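Local coordinates for protein pseudouridylate synthase RPUSD4, mitochondrial (Homo sapiens, PDB 5UBA) that isomerises uridine to pseudouridine in mitochondrial RNAs, including the 16S ribosomal RNA, a modification needed to assemble a functional mitochondrial ribosome, at residues K23-G28 and N40-L45; P62-M67 and M90-D95. One frame throughout, in Å; residues are numbered along the deposited sequence. Where two conformers were deposited one is given.

How the contacts relate
Two short contacts illustrate how a small antiparallel sheet is covered by one helix that precedes its strands and one inserted between them. From the N terminus, helix 15-27 comes first; the chain then turns through strands 31-32 and 36-41, and contact 1 closes this loop where the end of the helix meets residues 40-45. Helix 57-69 follows, and contact 2 closes a second loop when strand 89-93 brings residues 90-95 against that helix. The loops lie in series, neither within the other. Strands 36-41 and 89-93 are neighbours in the sheet, and T26 of contact 1 packs its CG2 on CD1 of L64 in contact 2, so the two helices also touch.

Contact 1. Residues K23-G28 and N40-L45; sequences KALTRG and NKPYGL
L25 and P42 supply the apolar part of this contact, in which the C-terminal turn of helix 15-27 meets the end of strand 36-41 and the type II beta turn P42-L45 that follows, in a pseudouridine synthase of the RluA family. The side chains cross at about a right angle: L25 CD2 lies 3.8 Å from P42 CD, and the same methyl approaches N40 O. With CG of L25 anti to the carbonyl carbon (chi1 -62°), the branch reaches across to the proline although its CB does not aim there.

Polar contact is carried by water, since no direct hydrogen bond joins the segments. One water donates to L25 O and accepts from N40 N, linking the helix to the strand backbone.

From the strand end just before the turn, K41 curls over it and its NZ donates to both P42 O and L45 O; bonds to T86 O and K84 O add further grip on the ammonium. G44, with a positive phi of 92°, occupies the third position of the turn.

At G28, a second water donates to the carbonyl O at 2.8 Å and accepts from N40 ND2.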
loop_
_atom_site.group_PDB
_atom_site.type_symbol
_atom_site.label_atom_id
_atom_site.label_comp_id
_atom_site.label_asym_id
_atom_site.label_seq_id
_atom_site.Cartn_x
_atom_site.Cartn_y
_atom_site.Cartn_z
ATOM N N LYS A 23 2.317 0.367 -22.666
ATOM C CA LYS A 23 2.945 -0.878 -23.090
ATOM C C LYS A 23 3.576 -1.662 -21.921
ATOM O O LYS A 23 3.453 -2.861 -21.836
ATOM C CB LYS A 23 4.008 -0.608 -24.177
ATOM C CG LYS A 23 3.448 -0.350 -25.567
ATOM C CD LYS A 23 4.505 -0.540 -26.649
ATOM N N ALA A 24 4.246 -0.948 -21.027
ATOM C CA ALA A 24 4.803 -1.566 -19.836
ATOM C C ALA A 24 3.717 -2.224 -18.980
ATOM O O ALA A 24 3.884 -3.335 -18.523
ATOM C CB ALA A 24 5.585 -0.559 -19.032
ATOM N N LEU A 25 2.600 -1.534 -18.812
ATOM C CA LEU A 25 1.476 -2.111 -18.063
ATOM C C LEU A 25 0.891 -3.330 -18.729
ATOM O O LEU A 25 0.525 -4.287 -18.048
ATOM C CB LEU A 25 0.406 -1.059 -17.808
ATOM C CG LEU A 25 0.816 0.143 -16.969
ATOM C CD1 LEU A 25 -0.296 1.163 -16.860
ATOM C CD2 LEU A 25 1.299 -0.307 -15.590
ATOM N N THR A 26 0.810 -3.325 -20.061
ATOM C CA THR A 26 0.345 -4.519 -20.767
ATOM C C THR A 26 1.224 -5.739 -20.486
ATOM O O THR A 26 0.720 -6.833 -20.297
ATOM C CB THR A 26 0.232 -4.324 -22.308
ATOM O OG1 THR A 26 1.526 -4.085 -22.882
ATOM C CG2 THR A 26 -0.682 -3.219 -22.646
ATOM N N ARG A 27 2.541 -5.545 -20.471
ATOM C CA ARG A 27 3.479 -6.626 -20.191
ATOM C C ARG A 27 3.354 -7.213 -18.798
ATOM O O ARG A 27 3.733 -8.361 -18.585
ATOM C CB ARG A 27 4.932 -6.187 -20.428
ATOM C CG ARG A 27 5.403 -6.500 -21.835
ATOM C CD ARG A 27 6.856 -6.129 -22.067
ATOM N NE ARG A 27 6.965 -4.752 -22.523
ATOM C CZ ARG A 27 7.340 -3.698 -21.795
ATOM N NH1 ARG A 27 7.350 -2.508 -22.365
ATOM N NH2 ARG A 27 7.713 -3.804 -20.520
ATOM N N GLY A 28 2.840 -6.434 -17.855
ATOM C CA GLY A 28 2.679 -6.932 -16.502
ATOM C C GLY A 28 1.272 -7.300 -16.084
ATOM O O GLY A 28 1.042 -7.582 -14.916
ATOM N N ASN A 40 -0.366 -4.409 -12.519
ATOM C CA ASN A 40 0.608 -4.318 -11.461
ATOM C C ASN A 40 1.124 -2.886 -11.456
ATOM O O ASN A 40 1.932 -2.478 -12.333
ATOM C CB ASN A 40 1.706 -5.343 -11.716
ATOM C CG ASN A 40 2.840 -5.246 -10.727
ATOM O OD1 ASN A 40 2.825 -4.415 -9.835
ATOM N ND2 ASN A 40 3.838 -6.114 -10.893
ATOM N N LYS A 41 0.626 -2.075 -10.528
ATOM C CA LYS A 41 0.962 -0.663 -10.532
ATOM C C LYS A 41 2.425 -0.483 -10.127
ATOM O O LYS A 41 2.835 -0.994 -9.096
ATOM C CB LYS A 41 0.072 0.176 -9.600
ATOM C CG LYS A 41 0.220 1.679 -9.828
ATOM C CD LYS A 41 -0.474 2.557 -8.807
ATOM C CE LYS A 41 0.261 2.695 -7.513
ATOM N NZ LYS A 41 1.664 3.250 -7.573
ATOM N N PRO A 42 3.208 0.212 -10.954
ATOM C CA PRO A 42 4.609 0.426 -10.556
ATOM C C PRO A 42 4.797 1.431 -9.437
ATOM O O PRO A 42 3.963 2.322 -9.204
ATOM C CB PRO A 42 5.288 0.909 -11.851
ATOM C CG PRO A 42 4.204 1.369 -12.710
ATOM C CD PRO A 42 2.925 0.702 -12.308
ATOM N N TYR A 43 5.932 1.276 -8.745
ATOM C CA TYR A 43 6.335 2.183 -7.720
ATOM C C TYR A 43 6.443 3.612 -8.232
ATOM O O TYR A 43 7.043 3.865 -9.291
ATOM C CB TYR A 43 7.673 1.758 -7.117
ATOM C CG TYR A 43 8.107 2.653 -5.979
ATOM C CD1 TYR A 43 7.612 2.462 -4.698
ATOM C CD2 TYR A 43 8.958 3.747 -6.197
ATOM C CE1 TYR A 43 7.965 3.294 -3.646
ATOM C CE2 TYR A 43 9.319 4.571 -5.145
ATOM C CZ TYR A 43 8.816 4.338 -3.878
ATOM O OH TYR A 43 9.154 5.130 -2.811
ATOM N N GLY A 44 5.810 4.519 -7.513
ATOM C CA GLY A 44 5.967 5.943 -7.772
ATOM C C GLY A 44 4.946 6.527 -8.737
ATOM O O GLY A 44 4.930 7.739 -8.924
ATOM N N LEU A 45 4.129 5.689 -9.372
ATOM C CA LEU A 45 3.087 6.158 -10.310
ATOM C C LEU A 45 1.814 6.508 -9.559
ATOM O O LEU A 45 1.213 5.623 -8.920
ATOM C CB LEU A 45 2.772 5.074 -11.331
ATOM C CG LEU A 45 1.765 5.415 -12.444
ATOM C CD1 LEU A 45 2.330 6.478 -13.352
ATOM C CD2 LEU A 45 1.455 4.160 -13.235
HETATM O O HOH W 1 0.691 -4.296 -15.247
HETATM O O HOH W 2 3.245 -7.879 -13.253
#

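Contact 2. Residues P62-M67 and M90-D95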
loop_
_atom_site.group_PDB
_atom_site.type_symbol
_atom_site.label_atom_id
_atom_site.label_comp_id
_atom_site.label_asym_id
_atom_site.label_seq_id
_atom_site.Cartn_x
_atom_site.Cartn_y
_atom_site.Cartn_z
ATOM N N PRO A 62 -7.158 5.870 -21.507
ATOM C CA PRO A 62 -7.599 5.769 -22.909
ATOM C C PRO A 62 -6.624 4.965 -23.794
ATOM O O PRO A 62 -7.031 4.137 -24.632
ATOM C CB PRO A 62 -7.672 7.241 -23.357
ATOM C CG PRO A 62 -7.787 8.040 -22.117
ATOM C CD PRO A 62 -6.964 7.271 -21.103
ATOM N N ILE A 63 -5.334 5.145 -23.508
ATOM C CA ILE A 63 -4.248 4.555 -24.294
ATOM C C ILE A 63 -4.228 3.037 -24.100
ATOM O O ILE A 63 -4.194 2.269 -25.043
ATOM C CB ILE A 63 -2.859 5.144 -23.888
ATOM C CG1 ILE A 63 -2.844 6.680 -23.988
ATOM C CG2 ILE A 63 -1.749 4.548 -24.751
ATOM C CD1 ILE A 63 -1.537 7.326 -23.585
ATOM N N LEU A 64 -4.242 2.595 -22.844
ATOM C CA LEU A 64 -4.225 1.175 -22.538
ATOM C C LEU A 64 -5.457 0.463 -23.134
ATOM O O LEU A 64 -5.364 -0.655 -23.636
ATOM C CB LEU A 64 -4.156 0.973 -21.003
ATOM C CG LEU A 64 -4.078 -0.440 -20.446
ATOM C CD1 LEU A 64 -2.870 -1.182 -20.975
ATOM C CD2 LEU A 64 -4.020 -0.399 -18.921
ATOM N N ALA A 65 -6.599 1.146 -23.082
ATOM C CA ALA A 65 -7.834 0.600 -23.633
ATOM C C ALA A 65 -7.681 0.294 -25.122
ATOM O O ALA A 65 -7.987 -0.809 -25.555
ATOM C CB ALA A 65 -8.989 1.542 -23.392
ATOM N N LYS A 66 -7.162 1.274 -25.866
ATOM C CA LYS A 66 -6.966 1.126 -27.306
ATOM C C LYS A 66 -5.863 0.116 -27.607
ATOM O O LYS A 66 -5.937 -0.637 -28.575
ATOM C CB LYS A 66 -6.708 2.486 -27.967
ATOM C CG LYS A 66 -7.928 3.400 -27.918
ATOM C CD LYS A 66 -7.789 4.600 -28.838
ATOM C CE LYS A 66 -8.900 5.618 -28.624
ATOM N NZ LYS A 66 -10.229 5.110 -29.052
ATOM N N MET A 67 -4.847 0.066 -26.754
ATOM C CA MET A 67 -3.781 -0.911 -26.901
ATOM C C MET A 67 -4.284 -2.339 -26.764
ATOM O O MET A 67 -3.789 -3.238 -27.425
ATOM C CB MET A 67 -2.691 -0.624 -25.864
ATOM C CG MET A 67 -1.342 -1.198 -26.166
ATOM S SD MET A 67 -0.201 -0.421 -25.009
ATOM C CE MET A 67 0.087 1.165 -25.771
ATOM N N MET A 90 -4.007 -3.786 -9.015
ATOM C CA MET A 90 -4.936 -2.688 -9.289
ATOM C C MET A 90 -5.915 -3.113 -10.389
ATOM O O MET A 90 -5.510 -3.455 -11.505
ATOM C CB MET A 90 -4.189 -1.403 -9.655
ATOM C CG MET A 90 -5.103 -0.212 -9.853
ATOM S SD MET A 90 -4.121 1.249 -10.201
ATOM C CE MET A 90 -5.440 2.416 -10.509
ATOM N N VAL A 91 -7.206 -3.066 -10.051
ATOM C CA VAL A 91 -8.291 -3.517 -10.909
ATOM C C VAL A 91 -8.880 -2.335 -11.702
ATOM O O VAL A 91 -9.219 -1.299 -11.145
ATOM C CB VAL A 91 -9.427 -4.151 -10.067
ATOM C CG1 VAL A 91 -10.577 -4.585 -10.951
ATOM C CG2 VAL A 91 -8.915 -5.321 -9.249
ATOM N N LEU A 92 -8.955 -2.537 -13.010
ATOM C CA LEU A 92 -9.602 -1.616 -13.935
ATOM C C LEU A 92 -10.760 -2.353 -14.592
ATOM O O LEU A 92 -10.745 -3.566 -14.702
ATOM C CB LEU A 92 -8.613 -1.198 -15.032
ATOM C CG LEU A 92 -7.281 -0.627 -14.569
ATOM C CD1 LEU A 92 -6.342 -0.358 -15.751
ATOM C CD2 LEU A 92 -7.495 0.635 -13.785
ATOM N N ALA A 93 -11.778 -1.600 -15.030
ATOM C CA ALA A 93 -12.934 -2.181 -15.707
ATOM C C ALA A 93 -13.203 -1.539 -17.060
ATOM O O ALA A 93 -13.085 -0.325 -17.197
ATOM C CB ALA A 93 -14.173 -2.029 -14.860
ATOM N N TRP A 94 -13.641 -2.356 -17.988
ATOM C CA TRP A 94 -14.034 -1.871 -19.320
ATOM C C TRP A 94 -15.294 -0.993 -19.308
ATOM O O TRP A 94 -15.349 0.025 -19.998
ATOM C CB TRP A 94 -14.276 -3.080 -20.223
ATOM C CG TRP A 94 -13.038 -3.771 -20.610
ATOM C CD1 TRP A 94 -12.638 -5.024 -20.266
ATOM C CD2 TRP A 94 -12.015 -3.235 -21.454
ATOM N NE1 TRP A 94 -11.409 -5.299 -20.834
ATOM C CE2 TRP A 94 -11.004 -4.213 -21.558
ATOM C CE3 TRP A 94 -11.848 -2.011 -22.110
ATOM C CZ2 TRP A 94 -9.834 -4.011 -22.325
ATOM C CZ3 TRP A 94 -10.694 -1.817 -22.878
ATOM C CH2 TRP A 94 -9.711 -2.809 -22.963
ATOM N N ASP A 95 -16.278 -1.390 -18.486
ATOM C CA ASP A 95 -17.624 -0.798 -18.460
ATOM C C ASP A 95 -17.772 0.100 -17.221
ATOM O O ASP A 95 -17.377 -0.290 -16.129
ATOM C CB ASP A 95 -18.645 -1.950 -18.438
ATOM C CG ASP A 95 -20.088 -1.481 -18.495
ATOM O OD1 ASP A 95 -20.587 -1.187 -19.596
ATOM O OD2 ASP A 95 -20.726 -1.442 -17.430
#
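W94 and A65 meet at the exit of strand 89-93, where a large aromatic ring reaches the backbone of helix 57-69 beside one of its smallest side chains. The contact is a compact example of helix-on-sheet packing, made without a hydrogen bond between the segments.

The tryptophan can be followed outward. Its CB does not aim at the helix; CG stands anti to the carbonyl carbon (chi1 -72°), and from there the indole extends to bring its six-membered ring against A65. The five-membered ring, with CD1 and NE1, stays farther from A65. Contact is made at the far rim: CZ3 lies 3.8 Å from A65 CB and equally close to A65 CA, while CH2 comes within 3.7 Å of A65 O. That carbonyl oxygen lies in the plane of the indole, at its edge, so it faces the ring's C-H rim and not its pi cloud. Elsewhere on the tryptophan, the ring of H69 stacks against the indole, and the side chain also touches V37 of strand 36-41 and L68 of helix 57-69.

One residue earlier on the helix and two earlier on the strand, two leucines make the other apolar touch. L64 CD2 and L92 CD1 approach to 3.9 Å, and the side chains cross at about a right angle. Both CB atoms point across the interface.

The surroundings are mostly apolar. L76 touches both L64 and W94, and L61 from the same helix reaches L92. L64 also packs on T26 of helix 15-27, while L92 and W94 pair through their backbones with V37 and N35; helix 57-69 thus packs beside helix 15-27 and against strand 89-93.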